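Local coordinates for lysosome-associated membrane glycoprotein 3 (Homo sapiens, PDB 4AKM) that helps lysosomes fuse with autophagosomes and takes part in the unfolded protein response, here represented by the membrane-proximal part of its luminal region, at residues A46-N59 with L62-K75. Sequence-based numbering, arbitrary orientation.
Sequences ATQASGNCGTRKSN and LNFQGGFVNLTFTK. With NAG (2-acetamido-2-deoxy-beta-D-glucopyranose), chain D.
Asn59 and Asn70 meet beside the first sugar of a glycan in a worked example of how a β-sheet presents an N-linked sugar. From CB outward, Asn59 first meets the sugar and the partner strand together: CB is 3.5 Å from NAG O6 and 3.7 Å from Leu71 O. CG comes 4.0 Å from NAG C5, OD1 takes a weak hydrogen bond from Asn52 N of strand 48-52, and ND2 ends 3.5 Å from Asn70 OD1 in another weak one, the amide planes of Asn59 and Asn70 standing 83° apart. Asn70 reaches across with its CG turned opposite the backbone N (chi1 -160°), and its ND2 is bonded covalently to NAG C1. Thr72 OG1 shares a 2.6 Å hydrogen bond with NAG O6, while the acetamido methyl C8 rests over one face of the Phe68 ring, near its rim. The contact joins two β-hairpins that share strand 57-64. Ser58 forms a hydrogen-bonded antiparallel pair with Phe73 of strand 67-75; on the other hairpin, Gln48 of strand 48-52 pairs likewise with Asn63, beside Ala49 CB packing on Leu62 CD2. In this five-stranded antiparallel sheet of the β-prism domain, strand 80-90 flanks 67-75, and Phe73 packs against Ile17 of strand 14-27 in the other sheet.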
# COMPACT_ATOMS: atom_id res chain seq x y z
N ALA A 46 0.24 -14.82 4.30
CA ALA A 46 1.43 -15.30 3.62
C ALA A 46 2.27 -14.09 3.23
O ALA A 46 3.00 -14.12 2.23
CB ALA A 46 1.04 -16.11 2.40
N THR A 47 2.17 -13.03 4.02
CA THR A 47 2.83 -11.77 3.70
C THR A 47 3.49 -11.16 4.94
O THR A 47 2.85 -10.97 5.97
CB THR A 47 1.84 -10.77 3.06
OG1 THR A 47 1.56 -11.17 1.71
CG2 THR A 47 2.41 -9.36 3.05
N GLN A 48 4.78 -10.87 4.82
CA GLN A 48 5.55 -10.32 5.93
C GLN A 48 5.58 -8.80 5.85
O GLN A 48 6.00 -8.23 4.85
CB GLN A 48 6.98 -10.86 5.89
CG GLN A 48 7.12 -12.20 5.18
CD GLN A 48 7.41 -13.35 6.14
OE1 GLN A 48 7.00 -13.32 7.30
NE2 GLN A 48 8.12 -14.36 5.65
N ALA A 49 5.15 -8.15 6.92
CA ALA A 49 5.21 -6.71 6.99
C ALA A 49 6.47 -6.26 7.73
O ALA A 49 6.81 -6.78 8.80
CB ALA A 49 3.97 -6.16 7.67
N SER A 50 7.16 -5.29 7.16
CA SER A 50 8.32 -4.70 7.79
C SER A 50 8.35 -3.27 7.30
O SER A 50 7.53 -2.88 6.50
CB SER A 50 9.61 -5.41 7.36
OG SER A 50 9.92 -5.13 6.01
N GLY A 51 9.28 -2.48 7.79
CA GLY A 51 9.35 -1.13 7.29
C GLY A 51 10.10 -0.22 8.20
O GLY A 51 10.56 -0.61 9.26
N ASN A 52 10.21 1.03 7.77
CA ASN A 52 11.10 1.94 8.46
C ASN A 52 10.39 3.21 8.87
O ASN A 52 9.79 3.90 8.04
CB ASN A 52 12.30 2.26 7.57
CG ASN A 52 13.57 2.47 8.37
OD1 ASN A 52 13.89 3.60 8.75
ND2 ASN A 52 14.29 1.39 8.63
N CYS A 53 10.43 3.50 10.17
CA CYS A 53 9.80 4.69 10.71
C CYS A 53 10.68 5.91 10.50
O CYS A 53 11.88 5.78 10.24
CB CYS A 53 9.52 4.50 12.20
SG CYS A 53 8.33 3.20 12.59
N GLY A 54 10.09 7.09 10.62
CA GLY A 54 10.83 8.33 10.47
C GLY A 54 9.99 9.54 10.83
O GLY A 54 8.76 9.50 10.72
N THR A 55 10.66 10.61 11.25
CA THR A 55 9.97 11.81 11.71
C THR A 55 9.15 12.49 10.61
O THR A 55 8.14 13.15 10.89
CB THR A 55 10.97 12.82 12.35
OG1 THR A 55 11.81 13.39 11.34
CG2 THR A 55 11.83 12.12 13.40
N ARG A 56 9.58 12.32 9.36
CA ARG A 56 8.93 12.98 8.24
C ARG A 56 8.69 12.02 7.07
O ARG A 56 8.02 12.36 6.09
CB ARG A 56 9.76 14.18 7.76
CG ARG A 56 8.95 15.30 7.10
CD ARG A 56 9.73 15.93 5.96
NE ARG A 56 9.96 14.96 4.88
CZ ARG A 56 10.73 15.18 3.82
NH1 ARG A 56 11.37 16.33 3.68
NH2 ARG A 56 10.87 14.24 2.90
N LYS A 57 9.23 10.81 7.18
CA LYS A 57 9.11 9.84 6.10
C LYS A 57 9.19 8.40 6.60
O LYS A 57 10.15 8.01 7.27
CB LYS A 57 10.21 10.08 5.05
CG LYS A 57 9.84 9.62 3.65
CD LYS A 57 11.01 9.73 2.69
CE LYS A 57 12.11 8.74 3.05
NZ LYS A 57 13.17 8.69 2.00
N SER A 58 8.18 7.61 6.27
CA SER A 58 8.13 6.21 6.69
C SER A 58 7.86 5.30 5.51
O SER A 58 7.54 5.76 4.41
CB SER A 58 7.03 6.01 7.73
OG SER A 58 7.19 6.88 8.83
N ASN A 59 7.97 3.99 5.73
CA ASN A 59 7.53 3.03 4.72
C ASN A 59 7.01 1.74 5.32
O ASN A 59 7.60 1.19 6.26
CB ASN A 59 8.62 2.74 3.69
CG ASN A 59 9.74 1.88 4.24
OD1 ASN A 59 10.59 2.35 5.00
ND2 ASN A 59 9.77 0.61 3.84
N LEU A 62 5.58 -4.79 2.29
CA LEU A 62 4.90 -6.07 2.40
C LEU A 62 5.56 -7.03 1.45
O LEU A 62 5.57 -6.80 0.24
CB LEU A 62 3.44 -5.90 2.03
CG LEU A 62 2.69 -4.80 2.79
CD1 LEU A 62 1.30 -4.64 2.22
CD2 LEU A 62 2.63 -5.12 4.27
N ASN A 63 6.10 -8.11 1.97
CA ASN A 63 6.76 -9.09 1.12
C ASN A 63 6.00 -10.39 1.05
O ASN A 63 5.40 -10.82 2.03
CB ASN A 63 8.20 -9.34 1.58
CG ASN A 63 9.21 -8.74 0.63
OD1 ASN A 63 9.75 -7.66 0.89
ND2 ASN A 63 9.47 -9.43 -0.48
N PHE A 64 6.05 -11.01 -0.11
CA PHE A 64 5.37 -12.28 -0.31
C PHE A 64 6.15 -13.08 -1.31
O PHE A 64 7.07 -12.57 -1.94
CB PHE A 64 3.93 -12.04 -0.81
CG PHE A 64 3.84 -11.08 -1.95
CD1 PHE A 64 4.08 -11.50 -3.25
CD2 PHE A 64 3.54 -9.75 -1.73
CE1 PHE A 64 4.01 -10.61 -4.30
CE2 PHE A 64 3.47 -8.86 -2.77
CZ PHE A 64 3.70 -9.29 -4.06
N GLN A 65 5.79 -14.34 -1.45
CA GLN A 65 6.42 -15.16 -2.47
C GLN A 65 6.08 -14.59 -3.84
O GLN A 65 4.93 -14.63 -4.28
CB GLN A 65 5.96 -16.61 -2.36
CG GLN A 65 7.09 -17.56 -2.01
CD GLN A 65 7.74 -17.21 -0.68
OE1 GLN A 65 8.75 -16.50 -0.63
NE2 GLN A 65 7.17 -17.73 0.40
N GLY A 66 7.09 -14.06 -4.51
CA GLY A 66 6.93 -13.52 -5.85
C GLY A 66 7.33 -12.07 -5.94
O GLY A 66 7.64 -11.57 -7.02
N GLY A 67 7.32 -11.38 -4.81
CA GLY A 67 7.68 -9.98 -4.80
C GLY A 67 7.22 -9.22 -3.58
O GLY A 67 7.21 -9.74 -2.47
N PHE A 68 6.83 -7.97 -3.80
CA PHE A 68 6.51 -7.08 -2.70
C PHE A 68 5.69 -5.89 -3.14
O PHE A 68 5.62 -5.55 -4.34
CB PHE A 68 7.80 -6.56 -2.05
CG PHE A 68 8.68 -5.77 -2.99
CD1 PHE A 68 8.42 -4.44 -3.26
CD2 PHE A 68 9.78 -6.37 -3.59
CE1 PHE A 68 9.23 -3.72 -4.13
CE2 PHE A 68 10.60 -5.65 -4.44
CZ PHE A 68 10.32 -4.32 -4.72
N VAL A 69 5.10 -5.23 -2.16
CA VAL A 69 4.47 -3.94 -2.35
C VAL A 69 5.02 -2.98 -1.31
O VAL A 69 5.04 -3.29 -0.12
CB VAL A 69 2.93 -4.00 -2.25
CG1 VAL A 69 2.33 -2.61 -2.30
CG2 VAL A 69 2.36 -4.87 -3.36
N ASN A 70 5.49 -1.83 -1.77
CA ASN A 70 6.11 -0.85 -0.91
C ASN A 70 5.32 0.45 -0.92
O ASN A 70 5.21 1.12 -1.95
CB ASN A 70 7.55 -0.61 -1.34
CG ASN A 70 8.39 0.00 -0.24
OD1 ASN A 70 8.00 0.03 0.92
ND2 ASN A 70 9.57 0.49 -0.61
N LEU A 71 4.77 0.78 0.24
CA LEU A 71 4.03 2.01 0.44
C LEU A 71 4.88 3.00 1.23
O LEU A 71 5.17 2.77 2.39
CB LEU A 71 2.73 1.73 1.18
CG LEU A 71 1.75 0.77 0.50
CD1 LEU A 71 0.44 0.68 1.25
CD2 LEU A 71 1.52 1.18 -0.95
N THR A 72 5.28 4.09 0.58
CA THR A 72 6.04 5.14 1.24
C THR A 72 5.17 6.33 1.62
O THR A 72 4.43 6.87 0.78
CB THR A 72 7.20 5.64 0.36
OG1 THR A 72 8.18 4.61 0.22
CG2 THR A 72 7.84 6.87 0.97
N PHE A 73 5.28 6.73 2.89
CA PHE A 73 4.52 7.84 3.46
C PHE A 73 5.40 9.06 3.75
O PHE A 73 6.54 8.93 4.22
CB PHE A 73 3.87 7.42 4.78
CG PHE A 73 3.00 6.20 4.67
CD1 PHE A 73 3.55 4.93 4.72
CD2 PHE A 73 1.62 6.33 4.54
CE1 PHE A 73 2.76 3.82 4.63
CE2 PHE A 73 0.83 5.22 4.46
CZ PHE A 73 1.39 3.96 4.50
N THR A 74 4.85 10.24 3.49
CA THR A 74 5.49 11.52 3.81
C THR A 74 4.48 12.38 4.59
O THR A 74 3.31 12.43 4.23
CB THR A 74 5.93 12.27 2.52
OG1 THR A 74 7.07 11.62 1.95
CG2 THR A 74 6.29 13.72 2.81
N LYS A 75 4.93 13.02 5.66
CA LYS A 75 4.09 14.01 6.34
C LYS A 75 4.55 15.43 6.00
O LYS A 75 5.72 15.77 6.16
CB LYS A 75 4.02 13.78 7.85
CG LYS A 75 5.32 13.96 8.61
CD LYS A 75 5.09 13.86 10.12
CE LYS A 75 4.11 14.93 10.62
NZ LYS A 75 3.84 14.82 12.08
C1 NAG D . 10.61 1.12 0.17
C2 NAG D . 11.79 0.68 -0.68
C3 NAG D . 13.10 1.17 -0.06
C4 NAG D . 13.03 2.67 0.23
C5 NAG D . 11.73 3.06 0.93
C6 NAG D . 11.58 4.57 0.94
C7 NAG D . 11.70 -1.35 -2.01
C8 NAG D . 12.09 -2.80 -2.05
N2 NAG D . 11.79 -0.76 -0.82
O3 NAG D . 14.16 0.90 -0.94
O4 NAG D . 14.11 3.05 1.04
O5 NAG D . 10.60 2.52 0.28
O6 NAG D . 10.37 4.89 1.59
O7 NAG D . 11.33 -0.76 -3.03